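Long-range contacts in DNA topoisomerase 2-associated protein PAT1 (Saccharomyces cerevisiae, PDB 5LMG), which probably promotes mRNA decapping and turnover, binding a peptide of the decapping enzyme Dcp2 through its helical C-terminal domain: residues 116-121 / 175-180; 167-172 / 207-212. The protein carries 2 engineered substitutions. All blocks are in the same frame, centred on the assembly; numbering follows the deposited sequence.

Contact 1 lies at the surface and contact 2 in the interior, with centres about 12 Å apart, yet neighbouring helices tie them together. Helix 151-174 supplies one side of contact 2 and runs out into the turn that begins 175-180 in contact 1. Helix 118-130, whose first turn belongs to contact 1, also covers contact 2 through Leu125 and Phe129, and Lys121 packs on Phe171 where the two contacts meet. Their chemistry follows their place: charged and amide groups at the helix starts of contact 1, with a magnesium ion nearby, and branched aliphatic side chains between the helices of contact 2.

Contact 1. Residues 116-121 / 175-180; sequences LDKQQK and NSNFIE. With MG (magnesium ion), chain N.
Glu180 OE1 is held by two groups: Lys118 NZ forms a long salt bridge to it across the contact at 3.5 Å, and the backbone Asn177 N gives it a weak hydrogen bond from within its own segment. Lys118 CG stands anti to the backbone N (chi1 -171°), and the chain runs on extended, which carries NZ across to the Glu180 carboxylate; a lysine is long enough for this. On the way it runs past the carbonyl of Asn175, bringing Lys118 CE to 3.3 Å from Asn175 O. The carboxylate lies slightly nearer the last methylene than the ammonium, with Lys118 CE 3.3 Å from Glu180 OE1. Gln119 comes up to the other oxygen, its OE1 3.6 Å from Glu180 OE2; the amide and carboxylate planes are 38° apart, and as two oxygens face each other this is proximity, with the lysine charge probably easing the repulsion. Both segments carry the same motif, a capping box at the start of a helix. In 175-180, Glu180 N donates to Asn177 OD1 at 3.2 Å, and the weak bond to Glu180 OE1 closes the box in return. In 116-121, Gln120 N donates to Asp117 OD1 at 3.1 Å, while Gln120 OE1 accepts from Asp117 N in its carbonyl plane. An alanine at Lys118 would probably leave the Glu180 carboxylate without its positive mate across the contact and open a gap beside the Asn175 carbonyl. Short Asp and Asn side chains suit the N-cap, where they can fold back onto the helix's first N-H groups. Asp117 has a second task: its OD2 binds the magnesium ion at 2.2 Å, and a water on that metal donates to OD1.

Contact 2. Residues 167-172 / 207-212; sequences IIVSFL and ITILIS
Ile209 meets three side chains of 167-172, crossing each at about a right angle, and its two branches divide them. From CB, the CG2 methyl lies anti to the backbone N and meets two residues one turn apart, with Ile209 CG2 4.0 Å from Leu172 CD1 and 4.1 Å from Ile168 CG2. The other branch, CG1, is anti to the carbonyl carbon (chi1 -73°) and turns to Val169, whose CG2 is 3.7 Å from Ile209 CG1. At the tip, Ile209 CD1 reaches the same valine methyl, Val169 CG2, at 3.6 Å. Branching at CB thus suits this position, since one short residue can serve both directions. Beside it, Leu172 CD1 also touches Leu210 CD2 at 3.8 Å, and both leucines are covered by Leu184 of helix 178-191. The two helical segments run almost parallel, 11° apart with axes 10.7 Å from each other, while helix 178-191 lies between them in sequence, an arrangement consistent with the stacked helices of a TPR-like domain. Val169 marks the more open margin of the contact, and an ethanediol molecule, probably from the crystallisation liquor, sits close to Ile209. No hydrogen bond or salt bridge crosses between the segments, so the direct contact rests on dispersion and the exclusion of water, which depend on close packing of methyls and not on matched donors and acceptors.

Contact 1. Residues 116-121 / 175-180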
ATOM      1  N   LEU A 116      12.364  21.505   0.767  1.00 46.40           N
ATOM      2  CA  LEU A 116      11.577  21.759  -0.441  1.00 46.01           C
ATOM      3  C   LEU A 116      10.282  22.500  -0.157  1.00 48.34           C
ATOM      4  O   LEU A 116       9.768  22.440   0.961  1.00 47.64           O
ATOM      5  CB  LEU A 116      11.242  20.447  -1.169  1.00 45.56           C
ATOM      6  CG  LEU A 116      12.388  19.568  -1.657  1.00 50.01           C
ATOM      7  CD1 LEU A 116      11.850  18.285  -2.205  1.00 49.55           C
ATOM      8  CD2 LEU A 116      13.251  20.278  -2.696  1.00 52.64           C
ATOM      9  N   ASP A 117       9.737  23.178  -1.185  1.00 44.97           N
ATOM     10  CA  ASP A 117       8.442  23.844  -1.076  1.00 44.69           C
ATOM     11  C   ASP A 117       7.345  22.906  -1.613  1.00 47.89           C
ATOM     12  O   ASP A 117       7.667  21.791  -2.048  1.00 45.11           O
ATOM     13  CB  ASP A 117       8.432  25.250  -1.726  1.00 46.63           C
ATOM     14  CG  ASP A 117       8.596  25.331  -3.239  1.00 46.02           C
ATOM     15  OD1 ASP A 117       8.423  24.300  -3.917  1.00 43.66           O
ATOM     16  OD2 ASP A 117       8.865  26.432  -3.741  1.00 54.52           O
ATOM     17  N   LYS A 118       6.068  23.341  -1.559  1.00 45.61           N
ATOM     18  CA  LYS A 118       4.905  22.552  -1.963  1.00 45.62           C
ATOM     19  C   LYS A 118       4.977  22.020  -3.410  1.00 47.42           C
ATOM     20  O   LYS A 118       4.805  20.811  -3.614  1.00 45.93           O
ATOM     21  CB  LYS A 118       3.604  23.343  -1.713  1.00 49.71           C
ATOM     22  CG  LYS A 118       2.318  22.536  -1.905  1.00 60.12           C
ATOM     23  CD  LYS A 118       1.094  23.440  -1.835  1.00 76.76           C
ATOM     24  CE  LYS A 118      -0.053  22.908  -2.658  1.00 92.98           C
ATOM     25  NZ  LYS A 118      -1.308  23.676  -2.434  1.00104.24           N
ATOM     26  N   GLN A 119       5.235  22.903  -4.396  1.00 44.19           N
ATOM     27  CA  GLN A 119       5.291  22.527  -5.817  1.00 44.11           C
ATOM     28  C   GLN A 119       6.434  21.551  -6.138  1.00 48.13           C
ATOM     29  O   GLN A 119       6.266  20.693  -7.013  1.00 46.65           O
ATOM     30  CB  GLN A 119       5.321  23.752  -6.745  1.00 46.15           C
ATOM     31  CG  GLN A 119       4.000  24.563  -6.793  1.00 57.65           C
ATOM     32  CD  GLN A 119       2.758  23.742  -7.107  1.00 72.99           C
ATOM     33  OE1 GLN A 119       1.834  23.634  -6.294  1.00 65.27           O
ATOM     34  NE2 GLN A 119       2.712  23.133  -8.283  1.00 69.03           N
ATOM     35  N   GLN A 120       7.576  21.674  -5.432  1.00 44.03           N
ATOM     36  CA  GLN A 120       8.724  20.770  -5.591  1.00 43.40           C
ATOM     37  C   GLN A 120       8.353  19.364  -5.088  1.00 46.35           C
ATOM     38  O   GLN A 120       8.586  18.381  -5.800  1.00 45.60           O
ATOM     39  CB  GLN A 120       9.960  21.306  -4.849  1.00 44.52           C
ATOM     40  CG  GLN A 120      10.668  22.444  -5.580  1.00 45.78           C
ATOM     41  CD  GLN A 120      11.779  23.039  -4.751  1.00 52.60           C
ATOM     42  OE1 GLN A 120      11.664  23.205  -3.533  1.00 42.09           O
ATOM     43  NE2 GLN A 120      12.885  23.372  -5.392  1.00 45.33           N
ATOM     44  N   LYS A 121       7.722  19.290  -3.892  1.00 42.22           N
ATOM     45  CA  LYS A 121       7.236  18.063  -3.262  1.00 42.28           C
ATOM     46  C   LYS A 121       6.156  17.401  -4.154  1.00 47.14           C
ATOM     47  O   LYS A 121       6.142  16.180  -4.291  1.00 44.33           O
ATOM     48  CB  LYS A 121       6.654  18.365  -1.871  1.00 43.72           C
ATOM     49  CG  LYS A 121       7.668  18.773  -0.812  1.00 48.95           C
ATOM     50  CD  LYS A 121       6.951  19.227   0.454  1.00 48.04           C
ATOM     51  CE  LYS A 121       7.906  19.592   1.557  1.00 46.90           C
ATOM     52  NZ  LYS A 121       7.178  19.997   2.786  1.00 45.96           N
ATOM     53  N   ASN A 175      -0.729  19.430   2.690  1.00 67.92           N
ATOM     54  CA  ASN A 175      -0.491  20.336   1.557  1.00 69.41           C
ATOM     55  C   ASN A 175      -1.100  19.923   0.192  1.00 74.41           C
ATOM     56  O   ASN A 175      -0.471  20.160  -0.847  1.00 75.04           O
ATOM     57  CB  ASN A 175       1.024  20.570   1.394  1.00 73.38           C
ATOM     58  CG  ASN A 175       1.708  21.192   2.586  1.00100.85           C
ATOM     59  OD1 ASN A 175       1.817  22.417   2.698  1.00 96.75           O
ATOM     60  ND2 ASN A 175       2.225  20.355   3.479  1.00 92.33           N
ATOM     61  N   SER A 176      -2.329  19.376   0.170  1.00 70.02           N
ATOM     62  CA  SER A 176      -2.934  19.033  -1.119  1.00 69.83           C
ATOM     63  C   SER A 176      -4.425  19.331  -1.199  1.00 72.34           C
ATOM     64  O   SER A 176      -5.184  19.000  -0.281  1.00 73.12           O
ATOM     65  CB  SER A 176      -2.645  17.588  -1.507  1.00 73.50           C
ATOM     66  OG  SER A 176      -3.397  16.677  -0.722  1.00 84.17           O
ATOM     67  N   ASN A 177      -4.830  19.955  -2.313  1.00 66.23           N
ATOM     68  CA  ASN A 177      -6.214  20.312  -2.636  1.00 64.45           C
ATOM     69  C   ASN A 177      -6.819  19.280  -3.604  1.00 64.11           C
ATOM     70  O   ASN A 177      -6.105  18.382  -4.065  1.00 61.92           O
ATOM     71  CB  ASN A 177      -6.287  21.736  -3.212  1.00 65.50           C
ATOM     72  CG  ASN A 177      -5.353  22.020  -4.365  1.00 85.94           C
ATOM     73  OD1 ASN A 177      -5.422  21.412  -5.440  1.00 72.48           O
ATOM     74  ND2 ASN A 177      -4.489  23.002  -4.178  1.00 84.31           N
ATOM     75  N   PHE A 178      -8.133  19.407  -3.900  1.00 59.07           N
ATOM     76  CA  PHE A 178      -8.885  18.513  -4.786  1.00 57.94           C
ATOM     77  C   PHE A 178      -8.206  18.296  -6.148  1.00 58.69           C
ATOM     78  O   PHE A 178      -7.910  17.153  -6.494  1.00 56.89           O
ATOM     79  CB  PHE A 178     -10.339  19.006  -4.945  1.00 60.63           C
ATOM     80  CG  PHE A 178     -11.246  18.105  -5.755  1.00 62.66           C
ATOM     81  CD1 PHE A 178     -11.777  16.944  -5.201  1.00 65.60           C
ATOM     82  CD2 PHE A 178     -11.601  18.439  -7.058  1.00 66.06           C
ATOM     83  CE1 PHE A 178     -12.625  16.116  -5.947  1.00 66.72           C
ATOM     84  CE2 PHE A 178     -12.452  17.612  -7.802  1.00 69.28           C
ATOM     85  CZ  PHE A 178     -12.956  16.455  -7.243  1.00 66.80           C
ATOM     86  N   ILE A 179      -7.930  19.389  -6.891  1.00 54.91           N
ATOM     87  CA  ILE A 179      -7.283  19.367  -8.212  1.00 54.18           C
ATOM     88  C   ILE A 179      -5.985  18.530  -8.207  1.00 54.47           C
ATOM     89  O   ILE A 179      -5.788  17.705  -9.102  1.00 52.08           O
ATOM     90  CB  ILE A 179      -7.065  20.819  -8.753  1.00 57.88           C
ATOM     91  CG1 ILE A 179      -8.420  21.508  -9.080  1.00 58.96           C
ATOM     92  CG2 ILE A 179      -6.117  20.846  -9.974  1.00 58.34           C
ATOM     93  CD1 ILE A 179      -8.397  23.069  -9.072  1.00 68.42           C
ATOM     94  N   GLU A 180      -5.122  18.746  -7.195  1.00 50.34           N
ATOM     95  CA  GLU A 180      -3.831  18.079  -7.054  1.00 49.99           C
ATOM     96  C   GLU A 180      -3.946  16.563  -6.809  1.00 51.59           C
ATOM     97  O   GLU A 180      -3.258  15.807  -7.498  1.00 49.51           O
ATOM     98  CB  GLU A 180      -2.970  18.775  -5.987  1.00 51.62           C
ATOM     99  CG  GLU A 180      -2.421  20.122  -6.453  1.00 59.55           C
ATOM    100  CD  GLU A 180      -1.925  21.074  -5.379  1.00 80.07           C
ATOM    101  OE1 GLU A 180      -2.152  20.798  -4.178  1.00 64.34           O
ATOM    102  OE2 GLU A 180      -1.342  22.121  -5.744  1.00 77.80           O
TER
HETATM  103 MG    MG N 810       9.004  27.173  -5.763  0.50 51.60          MG
HETATM  104  O   HOH W   1       8.500  25.270  -6.605  1.00 45.33           O
HETATM  105  O   HOH W   2      11.249  26.648  -5.919  1.00 58.42           O

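Contact 2. Residues 167-172 / 207-212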
ATOM      1  N   ILE A 167       5.911   9.791   4.221  1.00 44.15           N
ATOM      2  CA  ILE A 167       6.135  11.102   3.598  1.00 43.93           C
ATOM      3  C   ILE A 167       4.930  11.483   2.702  1.00 46.46           C
ATOM      4  O   ILE A 167       4.444  12.605   2.782  1.00 44.21           O
ATOM      5  CB  ILE A 167       7.476  11.107   2.800  1.00 47.39           C
ATOM      6  CG1 ILE A 167       8.700  11.086   3.737  1.00 47.52           C
ATOM      7  CG2 ILE A 167       7.560  12.280   1.813  1.00 48.93           C
ATOM      8  CD1 ILE A 167      10.009  10.676   3.036  1.00 53.89           C
ATOM      9  N   ILE A 168       4.467  10.545   1.850  1.00 42.85           N
ATOM     10  CA  ILE A 168       3.345  10.762   0.939  1.00 42.39           C
ATOM     11  C   ILE A 168       2.077  11.096   1.739  1.00 45.68           C
ATOM     12  O   ILE A 168       1.468  12.134   1.473  1.00 43.74           O
ATOM     13  CB  ILE A 168       3.196   9.592  -0.068  1.00 45.08           C
ATOM     14  CG1 ILE A 168       4.381   9.618  -1.070  1.00 46.21           C
ATOM     15  CG2 ILE A 168       1.837   9.621  -0.790  1.00 44.67           C
ATOM     16  CD1 ILE A 168       4.629   8.358  -1.869  1.00 47.99           C
ATOM     17  N   VAL A 169       1.756  10.262   2.760  1.00 44.50           N
ATOM     18  CA  VAL A 169       0.627  10.399   3.690  1.00 45.66           C
ATOM     19  C   VAL A 169       0.623  11.784   4.347  1.00 51.72           C
ATOM     20  O   VAL A 169      -0.368  12.492   4.215  1.00 51.21           O
ATOM     21  CB  VAL A 169       0.578   9.244   4.740  1.00 50.12           C
ATOM     22  CG1 VAL A 169      -0.471   9.498   5.823  1.00 50.49           C
ATOM     23  CG2 VAL A 169       0.315   7.905   4.072  1.00 49.67           C
ATOM     24  N   SER A 170       1.737  12.177   5.014  1.00 50.14           N
ATOM     25  CA  SER A 170       1.889  13.470   5.696  1.00 50.90           C
ATOM     26  C   SER A 170       1.698  14.669   4.755  1.00 53.88           C
ATOM     27  O   SER A 170       0.945  15.583   5.093  1.00 53.50           O
ATOM     28  CB  SER A 170       3.226  13.548   6.433  1.00 55.96           C
ATOM     29  OG  SER A 170       4.287  13.950   5.578  1.00 71.01           O
ATOM     30  N   PHE A 171       2.345  14.642   3.572  1.00 49.99           N
ATOM     31  CA  PHE A 171       2.221  15.693   2.570  1.00 50.44           C
ATOM     32  C   PHE A 171       0.780  15.855   2.029  1.00 53.26           C
ATOM     33  O   PHE A 171       0.319  16.987   1.903  1.00 52.99           O
ATOM     34  CB  PHE A 171       3.232  15.501   1.419  1.00 52.68           C
ATOM     35  CG  PHE A 171       3.021  16.435   0.245  1.00 55.00           C
ATOM     36  CD1 PHE A 171       3.398  17.770   0.319  1.00 58.62           C
ATOM     37  CD2 PHE A 171       2.431  15.980  -0.928  1.00 57.97           C
ATOM     38  CE1 PHE A 171       3.186  18.636  -0.762  1.00 60.49           C
ATOM     39  CE2 PHE A 171       2.216  16.848  -2.008  1.00 61.62           C
ATOM     40  CZ  PHE A 171       2.597  18.169  -1.917  1.00 59.83           C
ATOM     41  N   LEU A 172       0.090  14.745   1.693  1.00 49.12           N
ATOM     42  CA  LEU A 172      -1.275  14.796   1.156  1.00 49.66           C
ATOM     43  C   LEU A 172      -2.317  15.213   2.203  1.00 55.35           C
ATOM     44  O   LEU A 172      -3.314  15.855   1.868  1.00 54.06           O
ATOM     45  CB  LEU A 172      -1.676  13.465   0.483  1.00 49.31           C
ATOM     46  CG  LEU A 172      -0.925  13.087  -0.806  1.00 53.60           C
ATOM     47  CD1 LEU A 172      -1.352  11.737  -1.299  1.00 53.08           C
ATOM     48  CD2 LEU A 172      -1.137  14.117  -1.909  1.00 57.81           C
ATOM     49  N   ILE A 207      -2.242   3.175  -3.718  1.00 39.73           N
ATOM     50  CA  ILE A 207      -3.592   3.388  -4.252  1.00 40.14           C
ATOM     51  C   ILE A 207      -4.552   3.694  -3.086  1.00 43.80           C
ATOM     52  O   ILE A 207      -5.284   4.675  -3.165  1.00 42.58           O
ATOM     53  CB  ILE A 207      -4.079   2.237  -5.185  1.00 43.20           C
ATOM     54  CG1 ILE A 207      -3.184   2.126  -6.441  1.00 44.42           C
ATOM     55  CG2 ILE A 207      -5.558   2.434  -5.604  1.00 44.18           C
ATOM     56  CD1 ILE A 207      -3.205   0.756  -7.155  1.00 46.48           C
ATOM     57  N   THR A 208      -4.474   2.906  -1.983  1.00 40.92           N
ATOM     58  CA  THR A 208      -5.301   3.087  -0.776  1.00 41.07           C
ATOM     59  C   THR A 208      -5.161   4.506  -0.205  1.00 45.28           C
ATOM     60  O   THR A 208      -6.179   5.112   0.144  1.00 43.94           O
ATOM     61  CB  THR A 208      -4.999   2.020   0.275  1.00 46.14           C
ATOM     62  OG1 THR A 208      -5.047   0.747  -0.344  1.00 44.79           O
ATOM     63  CG2 THR A 208      -5.969   2.067   1.477  1.00 45.67           C
ATOM     64  N   ILE A 209      -3.907   5.019  -0.117  1.00 41.56           N
ATOM     65  CA  ILE A 209      -3.599   6.377   0.347  1.00 41.22           C
ATOM     66  C   ILE A 209      -4.335   7.420  -0.533  1.00 43.35           C
ATOM     67  O   ILE A 209      -5.007   8.274   0.016  1.00 41.86           O
ATOM     68  CB  ILE A 209      -2.065   6.635   0.383  1.00 44.03           C
ATOM     69  CG1 ILE A 209      -1.401   5.886   1.556  1.00 43.44           C
ATOM     70  CG2 ILE A 209      -1.750   8.146   0.433  1.00 44.29           C
ATOM     71  CD1 ILE A 209       0.034   5.563   1.313  1.00 51.90           C
ATOM     72  N   LEU A 210      -4.203   7.334  -1.885  1.00 41.98           N
ATOM     73  CA  LEU A 210      -4.870   8.254  -2.818  1.00 42.92           C
ATOM     74  C   LEU A 210      -6.390   8.201  -2.695  1.00 45.75           C
ATOM     75  O   LEU A 210      -7.003   9.260  -2.610  1.00 44.41           O
ATOM     76  CB  LEU A 210      -4.448   8.046  -4.296  1.00 43.35           C
ATOM     77  CG  LEU A 210      -2.986   8.294  -4.690  1.00 48.65           C
ATOM     78  CD1 LEU A 210      -2.807   8.078  -6.185  1.00 49.69           C
ATOM     79  CD2 LEU A 210      -2.528   9.718  -4.333  1.00 51.18           C
ATOM     80  N   ILE A 211      -6.993   6.982  -2.667  1.00 43.24           N
ATOM     81  CA  ILE A 211      -8.458   6.791  -2.546  1.00 43.90           C
ATOM     82  C   ILE A 211      -8.974   7.376  -1.226  1.00 45.97           C
ATOM     83  O   ILE A 211      -9.973   8.105  -1.244  1.00 44.84           O
ATOM     84  CB  ILE A 211      -8.903   5.306  -2.699  1.00 47.55           C
ATOM     85  CG1 ILE A 211      -8.629   4.742  -4.101  1.00 47.96           C
ATOM     86  CG2 ILE A 211     -10.385   5.110  -2.303  1.00 49.74           C
ATOM     87  CD1 ILE A 211      -8.804   3.160  -4.135  1.00 53.22           C
ATOM     88  N   SER A 212      -8.312   7.018  -0.088  1.00 41.90           N
ATOM     89  CA  SER A 212      -8.663   7.495   1.258  1.00 42.20           C
ATOM     90  C   SER A 212      -8.592   9.026   1.372  1.00 47.30           C
ATOM     91  O   SER A 212      -9.495   9.629   1.954  1.00 47.07           O
ATOM     92  CB  SER A 212      -7.794   6.832   2.318  1.00 44.81           C
ATOM     93  OG  SER A 212      -7.980   5.428   2.271  1.00 52.04           O
TER